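Long-range contacts in outer membrane protein TP0453 (Treponema pallidum, PDB 3K8G), which may take part in ligand transport at the outer membrane and makes lipid membranes more permeable at acidic pH: residues A[28-33]-A[159-163]; A[54-58]-A[153-157]. All coordinates share one frame; numbering follows the deposited sequence.

Both interactions bring the chain around helix 147-153 and strand 162-166 against neighbouring strands and turns, and their centres lie about 9 Å apart on the same side of the chain's centre. Interaction 1 (28-33 with 159-163) is partly buried: exposed A28 and Q160 meet at the surface, while N30, L33 and V162 are buried below. It ties the turn before helix 31-41 to the loop entering strand 162-166 through an amide, a backbone carbonyl and a water. Interaction 2 (54-58 with 153-157) is more buried, with only T55 exposed, and sets a cysteine and a glutamate carboxylate against a tyrosine edge, an alanine and a threonine of strand 54-62. Strand 21-26 lies between strands 54-62 and 162-166.

Interaction 1: A[28-33]-A[159-163]; sequences AGNENL and SQTVA
The side-chain amide of Q160 lies flat against the backbone carbonyl of A28, whose O stands almost straight above Q160 CD at 3.3 Å. This is a van der Waals approach of the carbonyl O to the amide face, not a hydrogen bond, since the angle at NE2 is poor. Next to it Q160 OE1 reaches 3.4 Å from G29 CA, an approach open at a residue without a side chain.

Deeper in, N30 supplies the directional bond. Its ND2 donates to Q160 O at 3.0 Å with an N-H...O angle of 177°; the acceptor lies in the plane of the asparagine amide, but the donor is tilted 33° from the carbonyl plane. A water donates both to N30 OD1 (2.8 Å) and to Q160 O (2.6 Å), so two donors grip that carbonyl. P26 O accepts a further bond from ND2, and the Y200 hydroxyl bonds to OD1, which holds the buried amide at both ends and fixes its rotation. V162 CG2 covers one face of this amide, 3.6 Å from N30 CG. CG2 faces the asparagine because it is anti to the carbonyl carbon of V162 (chi1 174° for CG1). L33 adds a looser apolar touch from the first helical turn.

N30 occupies the N-cap position of helix 31-41 without making a capping bond; its amide instead ties this position to the loop leading into strand 162-166. L33 also packs on helix 245-253. The contact sits at the start of helix 31-41, one of the amphipathic helices whose movement opens the hydrophobic cavity of this U-shaped beta-half-barrel.

Interaction 2: A[54-58]-A[153-157]; sequences TTAVY and CTSEG
C153 meets the edge of the Y58 ring with its sulfur and with its backbone carbonyl at once. The sulfur is 5.1 Å from the ring centroid and 77° off the ring normal, hence beside the ring and not over a face. Between the two, C153 CB packs against Y58 CE1 at 3.8 Å, near the plane of the ring. Y58 OH then donates to C153 O at 3.0 Å, lying in the carbonyl plane with a C=O...O angle of 152°. The ring of Y24, from strand 21-26, meets that of Y58 with the planes inclined, and P11 touches it from helix 11-15.

E156 forms the second half of the contact. Its CG lies between the backbone N and the carbonyl carbon (chi1 59°), and the extended chain beyond carries the carboxylate across to the strand, nearly at right angles to both T55 and Y58. OE2 comes to 2.8 Å from T55 OG1, a hydrogen-bonding distance; S73 O is a competing acceptor for the threonine proton. OE1 stands 3.5 Å from Y58 OH, while A56 CB approaches OE2 to 4.0 Å between them. The carboxylate therefore lies beside the strand, near T55 at one oxygen and near Y58 at the other, with the alanine methyl close to both.

T55 and A56 both face S73 on the neighbouring strand 67-74, which defines a classic beta bulge, at the point where strand 54-62 changes direction. The whole is the end region of helix 147-153 and the loop beyond it, packed onto a bulged strand of the beta-half-barrel, with a cysteine sulfur-aromatic contact at the tyrosine edge.

Interaction 1: A[28-33]-A[159-163]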
# COMPACT_ATOMS: atom_id res chain seq x y z
N ALA A 28 1.67 -4.36 12.98
CA ALA A 28 1.14 -5.34 13.99
C ALA A 28 -0.13 -6.03 13.51
O ALA A 28 -1.12 -5.37 13.12
CB ALA A 28 0.92 -4.67 15.33
N GLY A 29 -0.08 -7.36 13.48
CA GLY A 29 -1.20 -8.18 13.00
C GLY A 29 -1.14 -8.50 11.51
O GLY A 29 -1.90 -9.36 11.02
N ASN A 30 -0.24 -7.82 10.80
CA ASN A 30 -0.09 -8.02 9.36
C ASN A 30 1.29 -8.46 8.88
O ASN A 30 1.62 -8.32 7.69
CB ASN A 30 -0.55 -6.76 8.61
CG ASN A 30 -1.97 -6.40 8.94
OD1 ASN A 30 -2.87 -7.15 8.65
ND2 ASN A 30 -2.17 -5.25 9.56
N GLU A 31 2.06 -9.03 9.80
CA GLU A 31 3.45 -9.40 9.54
C GLU A 31 3.65 -10.37 8.39
O GLU A 31 4.52 -10.16 7.54
CB GLU A 31 4.11 -9.94 10.84
CG GLU A 31 4.13 -8.91 11.99
CD GLU A 31 2.92 -8.98 12.92
OE1 GLU A 31 1.89 -9.60 12.58
OE2 GLU A 31 2.99 -8.40 14.02
N ASN A 32 2.85 -11.44 8.36
CA ASN A 32 2.96 -12.45 7.31
C ASN A 32 2.63 -11.86 5.94
O ASN A 32 3.36 -12.06 4.97
CB ASN A 32 2.03 -13.64 7.60
CG ASN A 32 2.00 -14.67 6.46
OD1 ASN A 32 0.96 -14.89 5.82
ND2 ASN A 32 3.15 -15.31 6.20
N LEU A 33 1.51 -11.15 5.86
CA LEU A 33 1.13 -10.52 4.59
C LEU A 33 2.25 -9.62 4.03
O LEU A 33 2.61 -9.71 2.86
CB LEU A 33 -0.14 -9.69 4.77
CG LEU A 33 -0.53 -8.87 3.54
CD1 LEU A 33 -0.98 -9.85 2.47
CD2 LEU A 33 -1.64 -7.86 3.87
N SER A 159 -6.17 0.04 15.75
CA SER A 159 -6.67 -0.83 14.68
C SER A 159 -5.52 -1.52 13.92
O SER A 159 -4.41 -0.97 13.79
CB SER A 159 -7.58 -0.03 13.73
OG SER A 159 -8.10 -0.84 12.68
N GLN A 160 -5.81 -2.73 13.42
CA GLN A 160 -4.88 -3.48 12.57
C GLN A 160 -5.45 -3.67 11.14
O GLN A 160 -5.00 -4.52 10.38
CB GLN A 160 -4.57 -4.83 13.21
CG GLN A 160 -4.14 -4.64 14.70
CD GLN A 160 -3.50 -5.86 15.30
OE1 GLN A 160 -3.80 -6.98 14.90
NE2 GLN A 160 -2.60 -5.64 16.26
N THR A 161 -6.42 -2.84 10.80
CA THR A 161 -7.05 -2.86 9.47
C THR A 161 -6.09 -2.31 8.41
O THR A 161 -5.54 -1.23 8.57
CB THR A 161 -8.36 -2.06 9.49
OG1 THR A 161 -9.26 -2.67 10.42
CG2 THR A 161 -9.04 -2.06 8.12
N VAL A 162 -5.93 -3.08 7.35
CA VAL A 162 -5.20 -2.71 6.13
C VAL A 162 -6.20 -1.96 5.23
O VAL A 162 -7.34 -2.39 5.07
CB VAL A 162 -4.69 -3.98 5.41
CG1 VAL A 162 -4.02 -3.64 4.02
CG2 VAL A 162 -3.71 -4.75 6.29
N ALA A 163 -5.79 -0.81 4.69
CA ALA A 163 -6.70 0.01 3.85
C ALA A 163 -6.13 0.18 2.43
O ALA A 163 -4.94 0.46 2.28
CB ALA A 163 -6.94 1.40 4.53
O HOH W 1 -5.09 -7.16 10.30

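Interaction 2: A[54-58]-A[153-157]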
# COMPACT_ATOMS: atom_id res chain seq x y z
N THR A 54 9.14 -1.16 12.15
CA THR A 54 8.15 -0.20 11.62
C THR A 54 6.78 -0.43 12.27
O THR A 54 6.38 -1.58 12.43
CB THR A 54 8.07 -0.37 10.11
OG1 THR A 54 9.36 -0.14 9.56
CG2 THR A 54 7.05 0.62 9.44
N THR A 55 6.10 0.64 12.68
CA THR A 55 4.75 0.49 13.23
C THR A 55 3.68 0.59 12.13
O THR A 55 2.64 -0.09 12.22
CB THR A 55 4.43 1.48 14.38
OG1 THR A 55 4.63 2.81 13.92
CG2 THR A 55 5.38 1.26 15.58
N ALA A 56 3.94 1.41 11.09
CA ALA A 56 2.95 1.61 10.03
C ALA A 56 3.62 1.98 8.71
O ALA A 56 4.63 2.68 8.70
CB ALA A 56 1.95 2.71 10.42
N VAL A 57 3.07 1.46 7.61
CA VAL A 57 3.59 1.72 6.27
C VAL A 57 2.48 2.41 5.43
O VAL A 57 1.35 1.92 5.37
CB VAL A 57 4.02 0.39 5.57
CG1 VAL A 57 4.43 0.64 4.09
CG2 VAL A 57 5.23 -0.28 6.30
N TYR A 58 2.82 3.52 4.78
CA TYR A 58 1.93 4.25 3.88
C TYR A 58 2.50 4.07 2.48
O TYR A 58 3.72 4.19 2.30
CB TYR A 58 1.95 5.74 4.24
CG TYR A 58 1.54 6.01 5.65
CD1 TYR A 58 0.24 6.40 5.95
CD2 TYR A 58 2.45 5.85 6.70
CE1 TYR A 58 -0.16 6.65 7.26
CE2 TYR A 58 2.05 6.09 8.03
CZ TYR A 58 0.75 6.48 8.30
OH TYR A 58 0.34 6.73 9.60
N CYS A 153 -5.51 5.59 8.66
CA CYS A 153 -4.16 6.16 8.67
C CYS A 153 -3.76 6.80 9.99
O CYS A 153 -2.57 6.90 10.28
CB CYS A 153 -3.94 7.16 7.51
SG CYS A 153 -3.82 6.35 5.89
N THR A 154 -4.71 7.25 10.81
CA THR A 154 -4.31 7.77 12.11
C THR A 154 -4.63 6.86 13.29
O THR A 154 -4.62 7.30 14.42
CB THR A 154 -4.90 9.14 12.35
OG1 THR A 154 -6.31 9.06 12.22
CG2 THR A 154 -4.33 10.14 11.33
N SER A 155 -4.92 5.60 13.02
CA SER A 155 -5.40 4.67 14.05
C SER A 155 -4.34 3.71 14.59
O SER A 155 -4.69 2.71 15.25
CB SER A 155 -6.58 3.87 13.50
OG SER A 155 -7.71 4.71 13.30
N GLU A 156 -3.05 3.99 14.35
CA GLU A 156 -2.03 3.00 14.72
C GLU A 156 -2.02 2.78 16.23
O GLU A 156 -1.88 3.72 17.01
CB GLU A 156 -0.62 3.31 14.15
CG GLU A 156 -0.00 4.66 14.55
CD GLU A 156 1.26 5.00 13.76
OE1 GLU A 156 1.19 5.87 12.86
OE2 GLU A 156 2.33 4.39 14.04
N GLY A 157 -2.22 1.53 16.63
CA GLY A 157 -2.33 1.18 18.03
C GLY A 157 -3.72 0.69 18.34
O GLY A 157 -3.89 -0.27 19.09